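PDB 1NFG: D-hydantoinase, which probably catalyses the stereospecific hydrolysis of the cyclic amide bond of D-hydantoin derivatives and binds two zinc ions per subunit. Local coordinates for residues I54-H59 / T87-C92; V310-C315 / P338-R343. All coordinates share one frame; numbering follows the deposited sequence.

Contact 1 of 2, residues I54-H59 / T87-C92. With ZN (zinc ion), chain E.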
ATOM      1  N   ILE A  54      -6.614   4.919  33.448  1.00 18.64           N
ATOM      2  CA  ILE A  54      -5.930   6.173  33.163  1.00 19.38           C
ATOM      3  C   ILE A  54      -6.420   6.744  31.838  1.00 20.44           C
ATOM      4  O   ILE A  54      -6.067   6.241  30.775  1.00 22.63           O
ATOM      5  CB  ILE A  54      -4.414   5.964  33.092  1.00 18.52           C
ATOM      6  CG1 ILE A  54      -3.899   5.498  34.460  1.00 18.39           C
ATOM      7  CG2 ILE A  54      -3.733   7.250  32.658  1.00 17.42           C
ATOM      8  CD1 ILE A  54      -2.417   5.222  34.496  1.00 16.50           C
ATOM      9  N   ASP A  55      -7.228   7.799  31.910  1.00 19.82           N
ATOM     10  CA  ASP A  55      -7.795   8.419  30.717  1.00 19.54           C
ATOM     11  C   ASP A  55      -7.022   9.670  30.296  1.00 20.24           C
ATOM     12  O   ASP A  55      -7.226  10.749  30.849  1.00 22.34           O
ATOM     13  CB  ASP A  55      -9.255   8.775  30.981  1.00 17.72           C
ATOM     14  CG  ASP A  55     -10.002   9.097  29.723  1.00 18.15           C
ATOM     15  OD1 ASP A  55      -9.343   9.463  28.723  1.00 18.36           O
ATOM     16  OD2 ASP A  55     -11.245   8.993  29.737  1.00 17.00           O
ATOM     17  N   VAL A  56      -6.148   9.530  29.304  1.00 19.52           N
ATOM     18  CA  VAL A  56      -5.340  10.652  28.847  1.00 18.54           C
ATOM     19  C   VAL A  56      -6.013  11.584  27.840  1.00 19.30           C
ATOM     20  O   VAL A  56      -5.339  12.374  27.181  1.00 18.58           O
ATOM     21  CB  VAL A  56      -3.996  10.156  28.251  1.00 18.57           C
ATOM     22  CG1 VAL A  56      -3.281   9.282  29.271  1.00 17.30           C
ATOM     23  CG2 VAL A  56      -4.232   9.395  26.946  1.00 13.65           C
ATOM     24  N   HIS A  57      -7.333  11.511  27.718  1.00 19.92           N
ATOM     25  CA  HIS A  57      -8.022  12.390  26.779  1.00 21.72           C
ATOM     26  C   HIS A  57      -9.375  12.844  27.310  1.00 22.78           C
ATOM     27  O   HIS A  57     -10.412  12.284  26.943  1.00 23.93           O
ATOM     28  CB  HIS A  57      -8.199  11.689  25.428  1.00 22.43           C
ATOM     29  CG  HIS A  57      -8.644  12.598  24.320  1.00 24.41           C
ATOM     30  ND1 HIS A  57      -8.340  12.356  22.995  1.00 24.89           N
ATOM     31  CD2 HIS A  57      -9.364  13.744  24.335  1.00 25.50           C
ATOM     32  CE1 HIS A  57      -8.850  13.317  22.246  1.00 25.49           C
ATOM     33  NE2 HIS A  57      -9.475  14.172  23.034  1.00 26.40           N
ATOM     34  N   THR A  58      -9.359  13.864  28.166  1.00 21.97           N
ATOM     35  CA  THR A  58     -10.588  14.402  28.740  1.00 23.11           C
ATOM     36  C   THR A  58     -10.696  15.915  28.620  1.00 24.48           C
ATOM     37  O   THR A  58      -9.694  16.630  28.522  1.00 23.93           O
ATOM     38  CB  THR A  58     -10.726  14.062  30.245  1.00 22.66           C
ATOM     39  OG1 THR A  58      -9.589  14.569  30.959  1.00 24.48           O
ATOM     40  CG2 THR A  58     -10.830  12.572  30.451  1.00 22.70           C
ATOM     41  N   HIS A  59     -11.938  16.384  28.626  1.00 26.97           N
ATOM     42  CA  HIS A  59     -12.263  17.804  28.572  1.00 28.78           C
ATOM     43  C   HIS A  59     -13.294  17.951  29.681  1.00 30.47           C
ATOM     44  O   HIS A  59     -14.454  18.297  29.452  1.00 30.73           O
ATOM     45  CB  HIS A  59     -12.863  18.163  27.216  1.00 29.49           C
ATOM     46  CG  HIS A  59     -11.943  17.895  26.064  1.00 29.65           C
ATOM     47  ND1 HIS A  59     -10.707  18.493  25.945  1.00 28.76           N
ATOM     48  CD2 HIS A  59     -12.076  17.088  24.985  1.00 29.56           C
ATOM     49  CE1 HIS A  59     -10.118  18.068  24.842  1.00 29.47           C
ATOM     50  NE2 HIS A  59     -10.927  17.214  24.242  1.00 31.28           N
ATOM     51  N   THR A  87      -6.759   8.163  37.305  1.00 23.89           N
ATOM     52  CA  THR A  87      -5.906   9.250  36.843  1.00 23.51           C
ATOM     53  C   THR A  87      -6.481   9.770  35.543  1.00 23.71           C
ATOM     54  O   THR A  87      -7.084   9.033  34.763  1.00 24.45           O
ATOM     55  CB  THR A  87      -4.448   8.817  36.620  1.00 24.42           C
ATOM     56  OG1 THR A  87      -3.856   8.483  37.879  1.00 27.51           O
ATOM     57  CG2 THR A  87      -3.641   9.953  36.000  1.00 23.15           C
ATOM     58  N   ILE A  88      -6.294  11.057  35.312  1.00 23.27           N
ATOM     59  CA  ILE A  88      -6.827  11.675  34.123  1.00 21.08           C
ATOM     60  C   ILE A  88      -5.852  12.739  33.669  1.00 20.04           C
ATOM     61  O   ILE A  88      -5.109  13.287  34.476  1.00 20.80           O
ATOM     62  CB  ILE A  88      -8.215  12.267  34.454  1.00 20.55           C
ATOM     63  CG1 ILE A  88      -9.241  11.695  33.493  1.00 22.91           C
ATOM     64  CG2 ILE A  88      -8.196  13.795  34.422  1.00 21.22           C
ATOM     65  CD1 ILE A  88     -10.648  11.795  34.002  1.00 25.11           C
ATOM     66  N   VAL A  89      -5.803  12.992  32.372  1.00 19.23           N
ATOM     67  CA  VAL A  89      -4.925  14.036  31.871  1.00 19.08           C
ATOM     68  C   VAL A  89      -5.848  14.895  31.033  1.00 19.79           C
ATOM     69  O   VAL A  89      -6.201  14.540  29.914  1.00 21.03           O
ATOM     70  CB  VAL A  89      -3.766  13.469  31.034  1.00 18.21           C
ATOM     71  CG1 VAL A  89      -2.747  14.558  30.761  1.00 17.17           C
ATOM     72  CG2 VAL A  89      -3.096  12.331  31.789  1.00 18.28           C
ATOM     73  N   ASP A  90      -6.274  16.009  31.616  1.00 20.75           N
ATOM     74  CA  ASP A  90      -7.196  16.926  30.966  1.00 20.55           C
ATOM     75  C   ASP A  90      -6.446  17.868  30.039  1.00 21.99           C
ATOM     76  O   ASP A  90      -5.240  18.104  30.201  1.00 20.86           O
ATOM     77  CB  ASP A  90      -7.945  17.735  32.025  1.00 19.96           C
ATOM     78  CG  ASP A  90      -9.276  18.265  31.529  1.00 20.63           C
ATOM     79  OD1 ASP A  90     -10.195  17.459  31.281  1.00 20.16           O
ATOM     80  OD2 ASP A  90      -9.407  19.495  31.392  1.00 20.53           O
ATOM     81  N   PHE A  91      -7.169  18.391  29.056  1.00 23.04           N
ATOM     82  CA  PHE A  91      -6.590  19.320  28.102  1.00 24.46           C
ATOM     83  C   PHE A  91      -6.756  20.748  28.598  1.00 24.73           C
ATOM     84  O   PHE A  91      -7.846  21.318  28.536  1.00 23.78           O
ATOM     85  CB  PHE A  91      -7.251  19.155  26.726  1.00 24.52           C
ATOM     86  CG  PHE A  91      -6.689  18.019  25.920  1.00 23.47           C
ATOM     87  CD1 PHE A  91      -5.440  18.133  25.319  1.00 23.18           C
ATOM     88  CD2 PHE A  91      -7.384  16.817  25.798  1.00 23.27           C
ATOM     89  CE1 PHE A  91      -4.885  17.068  24.609  1.00 22.21           C
ATOM     90  CE2 PHE A  91      -6.843  15.747  25.092  1.00 21.39           C
ATOM     91  CZ  PHE A  91      -5.588  15.874  24.495  1.00 21.84           C
ATOM     92  N   CYS A  92      -5.667  21.306  29.117  1.00 25.11           N
ATOM     93  CA  CYS A  92      -5.661  22.677  29.605  1.00 26.64           C
ATOM     94  C   CYS A  92      -5.691  23.555  28.359  1.00 26.48           C
ATOM     95  O   CYS A  92      -4.752  23.544  27.557  1.00 25.52           O
ATOM     96  CB  CYS A  92      -4.386  22.935  30.414  1.00 28.25           C
ATOM     97  SG  CYS A  92      -4.141  24.652  30.929  1.00 27.79           S
TER
HETATM   98 ZN    ZN E 501     -10.661  16.074  22.228  1.00 21.03          ZN
HETATM   99  O   HOH W   1     -10.314  20.734  27.904  1.00 15.24           O
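Val56 and His57 both face Val89 in a beta bulge, one step before Phe91 meets the two zinc-binding histidines. Ile54 is paired with Thr87 and Asp55 with Ile88, and after the bulge pairing resumes at Thr58 and Asp90. The parallel ladder is held by Asp55 N to Thr87 O at 3.1 Å and by the matching bond from Val89 N to Asp55 O. Beyond the bulge, Phe91 N reaches Thr58 O at 3.1 Å. Phe91 then turns the CE2 corner of its ring edge over one face of His57, near the rim, in an edge-to-face pair with centroids 5.0 Å apart and planes at 74°.

These are the first two strands of the amidohydrolase TIM barrel, and His57 and His59 form the family's His-x-His motif at the end of strand 48-58. His57 NE2 binds the zinc ion at 2.4 Å and His59 NE2 at 2.3 Å; Asp313 and the carbamylated Lys148 complete the site. Second-shell bonds limit how both rings can turn: Glu260 takes His57 ND1, whereas a water in the plane of the His59 ring links His59 ND1 (3.0 Å) to Phe91 O.

Asp55 OD1 accepts the backbone N of His57 in an Asx turn across the bulge, and its OD2 probably hydrogen-bonds to Ser312. On the same side of the strands, Thr58 has OG1 between its backbone N and carbonyl carbon (chi1 58°), from where it donates to the anti lone pair of Asp90 OD1 at 3.0 Å. The other branch, CG2, lies against Ile88 CG1 at 3.5 Å. Asp90 is further held by Val60 N at OD1 and Trp107 at OD2, while Val56 CG1 and Val89 CG2 lie side by side, Val56 also against Phe373 and Pro369.

Contact 2 of 2, residues V310-C315 / P338-R343. With ZN (zinc ion), chain E.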
ATOM      1  N   VAL A 310      -7.018   3.524  24.667  1.00 17.89           N
ATOM      2  CA  VAL A 310      -8.385   3.789  24.240  1.00 18.63           C
ATOM      3  C   VAL A 310      -8.859   4.819  25.263  1.00 20.60           C
ATOM      4  O   VAL A 310      -9.223   4.456  26.383  1.00 21.63           O
ATOM      5  CB  VAL A 310      -9.302   2.549  24.336  1.00 17.73           C
ATOM      6  CG1 VAL A 310     -10.736   2.947  23.996  1.00 14.19           C
ATOM      7  CG2 VAL A 310      -8.816   1.454  23.398  1.00 16.64           C
ATOM      8  N   SER A 311      -8.815   6.098  24.892  1.00 21.22           N
ATOM      9  CA  SER A 311      -9.240   7.168  25.787  1.00 20.97           C
ATOM     10  C   SER A 311     -10.694   7.485  25.503  1.00 21.26           C
ATOM     11  O   SER A 311     -11.300   6.835  24.653  1.00 20.61           O
ATOM     12  CB  SER A 311      -8.360   8.408  25.602  1.00 21.07           C
ATOM     13  OG  SER A 311      -8.285   8.800  24.243  1.00 22.16           O
ATOM     14  N   SER A 312     -11.254   8.478  26.195  1.00 22.58           N
ATOM     15  CA  SER A 312     -12.669   8.820  26.015  1.00 23.07           C
ATOM     16  C   SER A 312     -13.032  10.106  25.268  1.00 23.49           C
ATOM     17  O   SER A 312     -14.078  10.166  24.624  1.00 23.35           O
ATOM     18  CB  SER A 312     -13.373   8.854  27.381  1.00 24.01           C
ATOM     19  OG  SER A 312     -12.864   9.900  28.201  1.00 22.94           O
ATOM     20  N   ASP A 313     -12.185  11.127  25.341  1.00 24.56           N
ATOM     21  CA  ASP A 313     -12.495  12.418  24.708  1.00 25.49           C
ATOM     22  C   ASP A 313     -13.827  12.876  25.311  1.00 23.80           C
ATOM     23  O   ASP A 313     -14.748  13.298  24.606  1.00 22.99           O
ATOM     24  CB  ASP A 313     -12.610  12.289  23.177  1.00 25.62           C
ATOM     25  CG  ASP A 313     -12.657  13.652  22.470  1.00 27.48           C
ATOM     26  OD1 ASP A 313     -12.159  14.648  23.042  1.00 25.19           O
ATOM     27  OD2 ASP A 313     -13.175  13.726  21.331  1.00 29.65           O
ATOM     28  N   HIS A 314     -13.898  12.770  26.635  1.00 22.91           N
ATOM     29  CA  HIS A 314     -15.077  13.133  27.413  1.00 23.76           C
ATOM     30  C   HIS A 314     -15.463  14.613  27.340  1.00 24.19           C
ATOM     31  O   HIS A 314     -14.656  15.505  27.632  1.00 22.25           O
ATOM     32  CB  HIS A 314     -14.864  12.744  28.885  1.00 22.97           C
ATOM     33  CG  HIS A 314     -16.028  13.064  29.770  1.00 22.95           C
ATOM     34  ND1 HIS A 314     -17.148  12.263  29.844  1.00 23.90           N
ATOM     35  CD2 HIS A 314     -16.263  14.117  30.590  1.00 21.58           C
ATOM     36  CE1 HIS A 314     -18.023  12.810  30.671  1.00 22.94           C
ATOM     37  NE2 HIS A 314     -17.510  13.936  31.136  1.00 21.62           N
ATOM     38  N   CYS A 315     -16.711  14.847  26.950  1.00 24.39           N
ATOM     39  CA  CYS A 315     -17.277  16.185  26.850  1.00 27.28           C
ATOM     40  C   CYS A 315     -18.651  16.158  27.510  1.00 28.53           C
ATOM     41  O   CYS A 315     -19.238  15.090  27.698  1.00 28.39           O
ATOM     42  CB  CYS A 315     -17.420  16.610  25.389  1.00 26.98           C
ATOM     43  SG  CYS A 315     -15.855  16.951  24.578  1.00 29.19           S
ATOM     44  N   PRO A 338     -20.150  12.443  26.180  1.00 24.72           N
ATOM     45  CA  PRO A 338     -19.611  11.967  27.455  1.00 25.52           C
ATOM     46  C   PRO A 338     -19.208  10.493  27.441  1.00 25.96           C
ATOM     47  O   PRO A 338     -19.715   9.707  26.641  1.00 25.85           O
ATOM     48  CB  PRO A 338     -20.761  12.228  28.415  1.00 25.37           C
ATOM     49  CG  PRO A 338     -21.948  11.857  27.571  1.00 24.78           C
ATOM     50  CD  PRO A 338     -21.624  12.507  26.227  1.00 25.19           C
ATOM     51  N   GLY A 339     -18.301  10.123  28.340  1.00 25.80           N
ATOM     52  CA  GLY A 339     -17.876   8.739  28.417  1.00 25.13           C
ATOM     53  C   GLY A 339     -16.753   8.417  29.388  1.00 24.63           C
ATOM     54  O   GLY A 339     -16.317   7.273  29.444  1.00 26.29           O
ATOM     55  N   VAL A 340     -16.282   9.391  30.161  1.00 23.67           N
ATOM     56  CA  VAL A 340     -15.184   9.125  31.090  1.00 21.94           C
ATOM     57  C   VAL A 340     -15.511   7.999  32.069  1.00 22.27           C
ATOM     58  O   VAL A 340     -14.623   7.249  32.479  1.00 22.04           O
ATOM     59  CB  VAL A 340     -14.781  10.396  31.898  1.00 20.10           C
ATOM     60  CG1 VAL A 340     -15.818  10.698  32.970  1.00 17.39           C
ATOM     61  CG2 VAL A 340     -13.400  10.208  32.509  1.00 15.58           C
ATOM     62  N   GLU A 341     -16.785   7.866  32.426  1.00 22.26           N
ATOM     63  CA  GLU A 341     -17.188   6.831  33.370  1.00 23.85           C
ATOM     64  C   GLU A 341     -17.348   5.452  32.741  1.00 23.85           C
ATOM     65  O   GLU A 341     -16.932   4.451  33.319  1.00 23.81           O
ATOM     66  CB  GLU A 341     -18.503   7.205  34.063  1.00 24.21           C
ATOM     67  CG  GLU A 341     -18.764   6.374  35.321  1.00 27.27           C
ATOM     68  CD  GLU A 341     -20.058   6.730  36.025  1.00 29.59           C
ATOM     69  OE1 GLU A 341     -20.364   7.935  36.159  1.00 30.72           O
ATOM     70  OE2 GLU A 341     -20.769   5.797  36.458  1.00 31.98           O
ATOM     71  N   GLU A 342     -17.948   5.409  31.558  1.00 23.38           N
ATOM     72  CA  GLU A 342     -18.192   4.153  30.866  1.00 23.03           C
ATOM     73  C   GLU A 342     -16.976   3.527  30.190  1.00 23.29           C
ATOM     74  O   GLU A 342     -16.983   2.329  29.898  1.00 23.21           O
ATOM     75  CB  GLU A 342     -19.294   4.341  29.820  1.00 22.44           C
ATOM     76  CG  GLU A 342     -20.603   4.873  30.380  1.00 22.11           C
ATOM     77  CD  GLU A 342     -20.707   6.391  30.338  1.00 21.94           C
ATOM     78  OE1 GLU A 342     -19.695   7.082  30.588  1.00 20.59           O
ATOM     79  OE2 GLU A 342     -21.818   6.895  30.068  1.00 22.00           O
ATOM     80  N   ARG A 343     -15.931   4.322  29.965  1.00 22.78           N
ATOM     81  CA  ARG A 343     -14.743   3.834  29.269  1.00 23.05           C
ATOM     82  C   ARG A 343     -14.306   2.403  29.576  1.00 23.60           C
ATOM     83  O   ARG A 343     -14.337   1.550  28.692  1.00 24.06           O
ATOM     84  CB  ARG A 343     -13.549   4.778  29.473  1.00 21.59           C
ATOM     85  CG  ARG A 343     -12.352   4.409  28.581  1.00 21.12           C
ATOM     86  CD  ARG A 343     -11.149   5.332  28.752  1.00 17.90           C
ATOM     87  NE  ARG A 343     -10.649   5.343  30.123  1.00 19.83           N
ATOM     88  CZ  ARG A 343      -9.396   5.065  30.465  1.00 21.07           C
ATOM     89  NH1 ARG A 343      -8.508   4.751  29.531  1.00 22.48           N
ATOM     90  NH2 ARG A 343      -9.029   5.101  31.741  1.00 20.58           N
TER
HETATM   91 ZN    ZN E 501     -10.661  16.074  22.228  1.00 21.03          ZN
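His314 ND1 accepts the backbone N-H of Gly339 at 2.9 Å; the bond is nearly straight (169°), and Gly339 N lies close to the ring plane. With CG anti to the backbone N (chi1 -179°), the imidazole reaches across to the 338-343 turn. Val340 CG1 sits over the centre of one ring face, 3.8 Å from the centroid, in a CH-pi contact, and Pro338 CB packs near CE1. The far nitrogen, NE2, bonds to Asp71.

At the other end, Arg343 crosses to strand 310-311, the last strand of the barrel. Its NH1 donates in the guanidinium plane to Val310 O at 3.2 Å, and its NH2 is taken by Thr85. The turn is closed within itself by Arg343 N to Gly339 O at 3.0 Å. Ser312 OG lies beside Val340 CA. Asp313 points away from the turn, and its OD1 binds zinc at 2.2 Å, as the aspartate after the eighth strand does in this family.

Since ND1 receives a hydrogen from Gly339, it must offer a lone pair, consistent with a neutral imidazole whose proton sits on NE2, facing the Asp71 carboxylate.

Overall arrangement
From the N terminus, contact 1 comes first: it closes the beta-alpha-beta unit in which helix 73-82 connects strand 48-58 to strand 85-93. Lys148, His181 and His237 of the zinc sites come in between, the two histidines just past the ends of strands 178-180 and 233-235. Contact 2 then closes a 22-residue loop without helix or strand, which contains Asn335, a probable substrate-binding residue, and leads into helix 343-352. The two closures follow in series, neither nesting nor crossing, yet they lie about 9 Å apart between centres because the barrel brings its last strand beside its first. A probable hydrogen bond from His59 N to His314 O joins them near the zinc ion that both contacts help bind.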